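Local structure of Hcp1 family type VI secretion system effector (Salmonella typhimurium, 5XHH) at residues D19-E24 / P93-K98; W30-H35 / Y99-L104. The protein probably forms part of the type VI secretion apparatus, where proteins of the Hcp family assemble into hexameric rings that stack into the secreted tube. All blocks are in the same frame, centred on the assembly; numbering follows the deposited sequence.

Contact 1 of 2, residues D19-E24 / P93-K98; sequences DKHKNE and PLEYLK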
loop_
_atom_site.group_PDB
_atom_site.type_symbol
_atom_site.label_atom_id
_atom_site.label_comp_id
_atom_site.label_asym_id
_atom_site.label_seq_id
_atom_site.Cartn_x
_atom_site.Cartn_y
_atom_site.Cartn_z
ATOM N N ASP A 19 -19.041 1.866 4.260
ATOM C CA ASP A 19 -19.673 0.638 4.725
ATOM C C ASP A 19 -18.810 -0.580 4.438
ATOM O O ASP A 19 -18.660 -1.449 5.300
ATOM C CB ASP A 19 -21.049 0.474 4.081
ATOM C CG ASP A 19 -22.148 1.113 4.898
ATOM O OD1 ASP A 19 -22.114 0.952 6.138
ATOM O OD2 ASP A 19 -23.030 1.775 4.304
ATOM N N LYS A 20 -18.236 -0.663 3.239
ATOM C CA LYS A 20 -17.448 -1.837 2.884
ATOM C C LYS A 20 -16.023 -1.781 3.420
ATOM O O LYS A 20 -15.351 -2.813 3.450
ATOM C CB LYS A 20 -17.400 -2.016 1.359
ATOM C CG LYS A 20 -18.751 -2.106 0.669
ATOM C CD LYS A 20 -19.618 -3.213 1.245
ATOM C CE LYS A 20 -19.081 -4.595 0.904
ATOM N NZ LYS A 20 -19.968 -5.660 1.443
ATOM N N HIS A 21 -15.542 -0.614 3.828
ATOM C CA HIS A 21 -14.144 -0.438 4.199
ATOM C C HIS A 21 -14.027 0.307 5.505
ATOM O O HIS A 21 -13.131 1.139 5.697
ATOM C CB HIS A 21 -13.377 0.281 3.092
ATOM C CG HIS A 21 -13.392 -0.472 1.808
ATOM N ND1 HIS A 21 -12.424 -1.395 1.482
ATOM C CD2 HIS A 21 -14.303 -0.509 0.807
ATOM C CE1 HIS A 21 -12.721 -1.944 0.316
ATOM N NE2 HIS A 21 -13.853 -1.418 -0.117
ATOM N N LYS A 22 -14.926 0.014 6.435
ATOM C CA LYS A 22 -14.922 0.754 7.681
ATOM C C LYS A 22 -13.611 0.530 8.417
ATOM O O LYS A 22 -13.087 -0.589 8.464
ATOM C CB LYS A 22 -16.114 0.348 8.550
ATOM C CG LYS A 22 -16.419 1.375 9.630
ATOM C CD LYS A 22 -17.904 1.636 9.738
ATOM C CE LYS A 22 -18.637 0.349 10.075
ATOM N NZ LYS A 22 -18.287 -0.109 11.447
ATOM N N ASN A 23 -13.067 1.618 8.964
ATOM C CA ASN A 23 -11.815 1.628 9.722
ATOM C C ASN A 23 -10.604 1.201 8.888
ATOM O O ASN A 23 -9.587 0.764 9.431
ATOM C CB ASN A 23 -11.943 0.769 10.975
ATOM C CG ASN A 23 -13.094 1.223 11.834
ATOM O OD1 ASN A 23 -13.097 2.347 12.333
ATOM N ND2 ASN A 23 -14.100 0.382 11.962
ATOM N N GLU A 24 -10.689 1.337 7.576
ATOM C CA GLU A 24 -9.509 1.259 6.730
ATOM C C GLU A 24 -8.989 2.664 6.477
ATOM O O GLU A 24 -9.632 3.658 6.824
ATOM C CB GLU A 24 -9.834 0.537 5.425
ATOM C CG GLU A 24 -10.345 -0.859 5.687
ATOM C CD GLU A 24 -10.656 -1.638 4.420
ATOM O OE1 GLU A 24 -11.315 -2.691 4.536
ATOM O OE2 GLU A 24 -10.257 -1.206 3.322
ATOM N N PRO A 93 -20.009 1.290 -7.732
ATOM C CA PRO A 93 -18.958 1.128 -6.722
ATOM C C PRO A 93 -17.998 -0.037 -6.947
ATOM O O PRO A 93 -17.141 -0.252 -6.088
ATOM C CB PRO A 93 -19.779 0.896 -5.439
ATOM C CG PRO A 93 -21.243 0.683 -5.894
ATOM C CD PRO A 93 -21.216 0.533 -7.378
ATOM N N LEU A 94 -18.102 -0.779 -8.055
ATOM C CA LEU A 94 -17.295 -1.987 -8.204
ATOM C C LEU A 94 -15.811 -1.665 -8.079
ATOM O O LEU A 94 -15.257 -0.859 -8.838
ATOM C CB LEU A 94 -17.564 -2.686 -9.533
ATOM C CG LEU A 94 -16.522 -3.775 -9.847
ATOM C CD1 LEU A 94 -16.542 -4.890 -8.824
ATOM C CD2 LEU A 94 -16.726 -4.354 -11.212
ATOM N N GLU A 95 -15.179 -2.309 -7.111
ATOM C CA GLU A 95 -13.749 -2.194 -6.873
ATOM C C GLU A 95 -13.049 -2.961 -7.980
ATOM O O GLU A 95 -12.791 -4.164 -7.883
ATOM C CB GLU A 95 -13.419 -2.711 -5.484
ATOM C CG GLU A 95 -14.242 -1.965 -4.431
ATOM C CD GLU A 95 -14.314 -2.681 -3.100
ATOM O OE1 GLU A 95 -13.655 -3.732 -2.929
ATOM O OE2 GLU A 95 -15.039 -2.185 -2.218
ATOM N N TYR A 96 -12.769 -2.255 -9.066
ATOM C CA TYR A 96 -12.153 -2.914 -10.197
ATOM C C TYR A 96 -10.706 -3.298 -9.918
ATOM O O TYR A 96 -10.186 -4.167 -10.628
ATOM C CB TYR A 96 -12.250 -2.034 -11.461
ATOM C CG TYR A 96 -11.487 -0.733 -11.371
ATOM C CD1 TYR A 96 -12.041 0.362 -10.726
ATOM C CD2 TYR A 96 -10.220 -0.597 -11.931
ATOM C CE1 TYR A 96 -11.353 1.558 -10.627
ATOM C CE2 TYR A 96 -9.517 0.602 -11.845
ATOM C CZ TYR A 96 -10.095 1.676 -11.185
ATOM O OH TYR A 96 -9.427 2.873 -11.070
ATOM N N LEU A 97 -10.029 -2.695 -8.917
ATOM C CA LEU A 97 -8.598 -2.979 -8.774
ATOM C C LEU A 97 -8.226 -3.318 -7.335
ATOM O O LEU A 97 -8.595 -2.587 -6.409
ATOM C CB LEU A 97 -7.762 -1.787 -9.279
ATOM C CG LEU A 97 -6.228 -1.856 -9.202
ATOM C CD1 LEU A 97 -5.629 -3.008 -10.056
ATOM C CD2 LEU A 97 -5.610 -0.493 -9.585
ATOM N N LYS A 98 -7.445 -4.389 -7.151
ATOM C CA LYS A 98 -7.035 -4.806 -5.808
ATOM C C LYS A 98 -5.601 -5.331 -5.796
ATOM O O LYS A 98 -5.227 -6.149 -6.635
ATOM C CB LYS A 98 -7.996 -5.872 -5.266
ATOM C CG LYS A 98 -7.622 -6.467 -3.920
ATOM C CD LYS A 98 -8.843 -7.209 -3.301
ATOM C CE LYS A 98 -8.416 -8.273 -2.307
ATOM N NZ LYS A 98 -9.525 -8.877 -1.458
#

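Contact 2 of 2, residues W30-H35 / Y99-L104; sequences WRWNIH and YTFTDL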
loop_
_atom_site.group_PDB
_atom_site.type_symbol
_atom_site.label_atom_id
_atom_site.label_comp_id
_atom_site.label_asym_id
_atom_site.label_seq_id
_atom_site.Cartn_x
_atom_site.Cartn_y
_atom_site.Cartn_z
ATOM N N TRP A 30 -0.963 6.702 -4.472
ATOM C CA TRP A 30 -0.110 5.548 -4.196
ATOM C C TRP A 30 0.677 5.222 -5.452
ATOM O O TRP A 30 0.250 5.541 -6.558
ATOM C CB TRP A 30 -0.933 4.331 -3.751
ATOM C CG TRP A 30 -1.903 3.894 -4.800
ATOM C CD1 TRP A 30 -3.213 4.256 -4.912
ATOM C CD2 TRP A 30 -1.630 3.023 -5.907
ATOM N NE1 TRP A 30 -3.772 3.673 -6.015
ATOM C CE2 TRP A 30 -2.818 2.917 -6.654
ATOM C CE3 TRP A 30 -0.489 2.334 -6.344
ATOM C CZ2 TRP A 30 -2.911 2.127 -7.815
ATOM C CZ3 TRP A 30 -0.578 1.551 -7.513
ATOM C CH2 TRP A 30 -1.781 1.454 -8.222
ATOM N N ARG A 31 1.816 4.560 -5.273
ATOM C CA ARG A 31 2.597 4.078 -6.405
ATOM C C ARG A 31 3.588 3.019 -5.932
ATOM O O ARG A 31 3.989 2.985 -4.766
ATOM C CB ARG A 31 3.332 5.222 -7.125
ATOM C CG ARG A 31 4.532 5.811 -6.393
ATOM C CD ARG A 31 4.090 6.796 -5.315
ATOM N NE ARG A 31 3.158 7.805 -5.816
ATOM C CZ ARG A 31 2.376 8.549 -5.038
ATOM N NH1 ARG A 31 1.552 9.437 -5.573
ATOM N NH2 ARG A 31 2.407 8.395 -3.722
ATOM N N TRP A 32 3.975 2.160 -6.871
ATOM C CA TRP A 32 5.025 1.161 -6.696
ATOM C C TRP A 32 5.404 0.682 -8.088
ATOM O O TRP A 32 4.690 0.946 -9.056
ATOM C CB TRP A 32 4.577 -0.003 -5.798
ATOM C CG TRP A 32 3.403 -0.834 -6.324
ATOM C CD1 TRP A 32 2.081 -0.539 -6.217
ATOM C CD2 TRP A 32 3.474 -2.106 -7.003
ATOM N NE1 TRP A 32 1.318 -1.536 -6.794
ATOM C CE2 TRP A 32 2.149 -2.507 -7.284
ATOM C CE3 TRP A 32 4.524 -2.928 -7.409
ATOM C CZ2 TRP A 32 1.852 -3.701 -7.946
ATOM C CZ3 TRP A 32 4.230 -4.123 -8.056
ATOM C CH2 TRP A 32 2.905 -4.494 -8.324
ATOM N N ASN A 33 6.549 0.005 -8.196
ATOM C CA ASN A 33 6.893 -0.577 -9.486
ATOM C C ASN A 33 7.744 -1.827 -9.312
ATOM O O ASN A 33 8.384 -2.047 -8.282
ATOM C CB ASN A 33 7.588 0.432 -10.433
ATOM C CG ASN A 33 9.012 0.776 -10.030
ATOM O OD1 ASN A 33 9.940 -0.024 -10.198
ATOM N ND2 ASN A 33 9.202 2.003 -9.551
ATOM N N ILE A 34 7.693 -2.663 -10.343
ATOM C CA ILE A 34 8.576 -3.804 -10.504
ATOM C C ILE A 34 9.516 -3.457 -11.649
ATOM O O ILE A 34 9.148 -2.708 -12.560
ATOM C CB ILE A 34 7.775 -5.106 -10.762
ATOM C CG1 ILE A 34 8.695 -6.323 -10.828
ATOM C CG2 ILE A 34 6.925 -5.015 -12.051
ATOM C CD1 ILE A 34 7.951 -7.636 -11.084
ATOM N N HIS A 35 10.751 -3.951 -11.577
ATOM C CA HIS A 35 11.747 -3.546 -12.558
ATOM C C HIS A 35 12.931 -4.504 -12.541
ATOM O O HIS A 35 13.141 -5.264 -11.587
ATOM C CB HIS A 35 12.242 -2.131 -12.286
ATOM C CG HIS A 35 12.935 -1.998 -10.968
ATOM N ND1 HIS A 35 14.282 -2.244 -10.810
ATOM C CD2 HIS A 35 12.463 -1.679 -9.739
ATOM C CE1 HIS A 35 14.614 -2.063 -9.543
ATOM N NE2 HIS A 35 13.529 -1.723 -8.873
ATOM N N TYR A 99 -4.792 -4.851 -4.856
ATOM C CA TYR A 99 -3.478 -5.420 -4.582
ATOM C C TYR A 99 -3.482 -5.988 -3.171
ATOM O O TYR A 99 -3.855 -5.294 -2.217
ATOM C CB TYR A 99 -2.348 -4.386 -4.694
ATOM C CG TYR A 99 -2.264 -3.649 -6.007
ATOM C CD1 TYR A 99 -1.672 -4.229 -7.120
ATOM C CD2 TYR A 99 -2.744 -2.358 -6.122
ATOM C CE1 TYR A 99 -1.586 -3.537 -8.335
ATOM C CE2 TYR A 99 -2.672 -1.668 -7.316
ATOM C CZ TYR A 99 -2.089 -2.265 -8.416
ATOM O OH TYR A 99 -2.018 -1.564 -9.580
ATOM N N THR A 100 -3.038 -7.224 -3.033
ATOM C CA THR A 100 -2.884 -7.877 -1.736
ATOM C C THR A 100 -1.391 -8.078 -1.516
ATOM O O THR A 100 -0.748 -8.831 -2.251
ATOM C CB THR A 100 -3.646 -9.204 -1.692
ATOM O OG1 THR A 100 -5.040 -8.943 -1.889
ATOM C CG2 THR A 100 -3.464 -9.874 -0.361
ATOM N N PHE A 101 -0.842 -7.371 -0.539
ATOM C CA PHE A 101 0.568 -7.450 -0.188
ATOM C C PHE A 101 0.702 -8.297 1.069
ATOM O O PHE A 101 -0.189 -8.301 1.926
ATOM C CB PHE A 101 1.177 -6.068 0.085
ATOM C CG PHE A 101 0.913 -5.035 -0.979
ATOM C CD1 PHE A 101 -0.212 -4.227 -0.922
ATOM C CD2 PHE A 101 1.825 -4.823 -1.999
ATOM C CE1 PHE A 101 -0.439 -3.244 -1.894
ATOM C CE2 PHE A 101 1.608 -3.860 -2.964
ATOM C CZ PHE A 101 0.480 -3.070 -2.917
ATOM N N THR A 102 1.823 -9.008 1.188
ATOM C CA THR A 102 2.086 -9.729 2.427
ATOM C C THR A 102 3.490 -9.439 2.929
ATOM O O THR A 102 4.380 -9.070 2.161
ATOM C CB THR A 102 1.941 -11.253 2.277
ATOM O OG1 THR A 102 3.019 -11.755 1.487
ATOM C CG2 THR A 102 0.611 -11.627 1.662
ATOM N N ASP A 103 3.674 -9.651 4.236
ATOM C CA ASP A 103 4.979 -9.569 4.889
ATOM C C ASP A 103 5.592 -8.181 4.679
ATOM O O ASP A 103 6.574 -7.987 3.964
ATOM C CB ASP A 103 5.902 -10.682 4.376
ATOM C CG ASP A 103 7.291 -10.619 4.972
ATOM O OD1 ASP A 103 7.408 -10.441 6.201
ATOM O OD2 ASP A 103 8.265 -10.738 4.197
ATOM N N LEU A 104 4.968 -7.214 5.329
ATOM C CA LEU A 104 5.316 -5.817 5.152
ATOM C C LEU A 104 6.012 -5.271 6.391
ATOM O O LEU A 104 5.797 -5.746 7.511
ATOM C CB LEU A 104 4.070 -4.972 4.852
ATOM C CG LEU A 104 3.250 -5.368 3.619
ATOM C CD1 LEU A 104 2.103 -6.360 3.968
ATOM C CD2 LEU A 104 2.721 -4.127 2.878
#

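Contact 1 of 2, residues D19-E24 / P93-K98
The imidazole of His-21 meets a carboxylate at each of its two nitrogens, Glu-95 beside NE2 and Glu-24 beside ND1, both at the ring edge and close to its plane, while Phe-6 of strand 3-9 stacks on the ring. Across the contact His-21 NE2 donates to Glu-95 OE2 at 2.5 Å, a short and nearly straight bond with an N-H...O angle of 172°. The ring and carboxylate planes are turned 51° apart, and the bond, in the imidazole plane, reaches OE2 from above the carboxylate plane. The two side chains come from opposite directions. Glu-95 bridges the gap because its chain is extended beyond CG, with chi2 at 162°; the backbones stay far apart, the nearest CA atoms across the segments, those of Lys-20 and Pro-93, being 10.2 Å from each other. At the other nitrogen, His-21 ND1 donates to Glu-24 OE2 at 2.8 Å, again from above the carboxylate plane. A type II beta turn from His-21 to Glu-24 brings these two residues together, and its backbone bond joins Glu-24 N to His-21 O. Arg-87 adds a long, weak ion pair to Glu-95. A carboxylate at each ring nitrogen fixes the rotation of the buried imidazole and would probably stabilise its doubly protonated, positively charged form.

Contact 2 of 2, residues W30-H35 / Y99-L104
An aromatic cluster of Trp-30, Trp-32, Tyr-99 and Phe-101 joins strand 29-36 to strand 97-102, and its rings meet largely edge to face. Tyr-99 is at the middle, with contacts to both tryptophans. Trp-32 turns the edge of its indole to the Tyr-99 face, with the planes almost perpendicular at 88°; Trp-32 NE1 stands 3.7 Å above the Tyr-99 ring plane, over its centre, and Trp-32 CZ2 comes to 3.5 Å from Tyr-99 CE1. Trp-30 has the opposite role, since the edge of Tyr-99 is directed at the face of its six-membered ring in an offset arrangement, the planes at 68°. Here Trp-30 CH2 lies 3.4 Å from Tyr-99 CE2 and 3.3 Å from Tyr-99 OH. The backbones are well separated, with Trp-32 CA 11.0 Å from Tyr-99 CA, and the side chains span the gap, each indole having CG between the backbone N and the carbonyl carbon (chi1 near 60° in both). Phe-101 completes the set by pointing its edge at the face of Trp-32, with Phe-101 CZ 4.3 Å from Trp-32 NE1. Around the cluster, Leu-84 packs on Trp-30 and Phe-101, and Val-132 on Trp-32 and Phe-101. This edge-to-face aromatic cluster ties together the two antiparallel sheets of the Hcp beta-barrel fold.

The two contacts illustrate how neighbouring parts of one chain segment can serve separate interactions. Their centres are 18 Å apart. The segment of contact 1 runs into strand 97-102, but its contact is made by Glu-95 just before the strand; contact 2 uses Tyr-99 and Phe-101 within it. Along the chain the segments alternate, 19-24 and 30-35 preceding 93-98 and 99-104, so each contact closes a long loop of sequence. Contact 1 ties the loop leading into the strand to the loop between strands 3-9 and 25-26, well away from the chain centre, whereas contact 2 lies nearer that centre and holds the two sheets together. Leu-97 packs against Trp-30, so the segments of the two contacts touch.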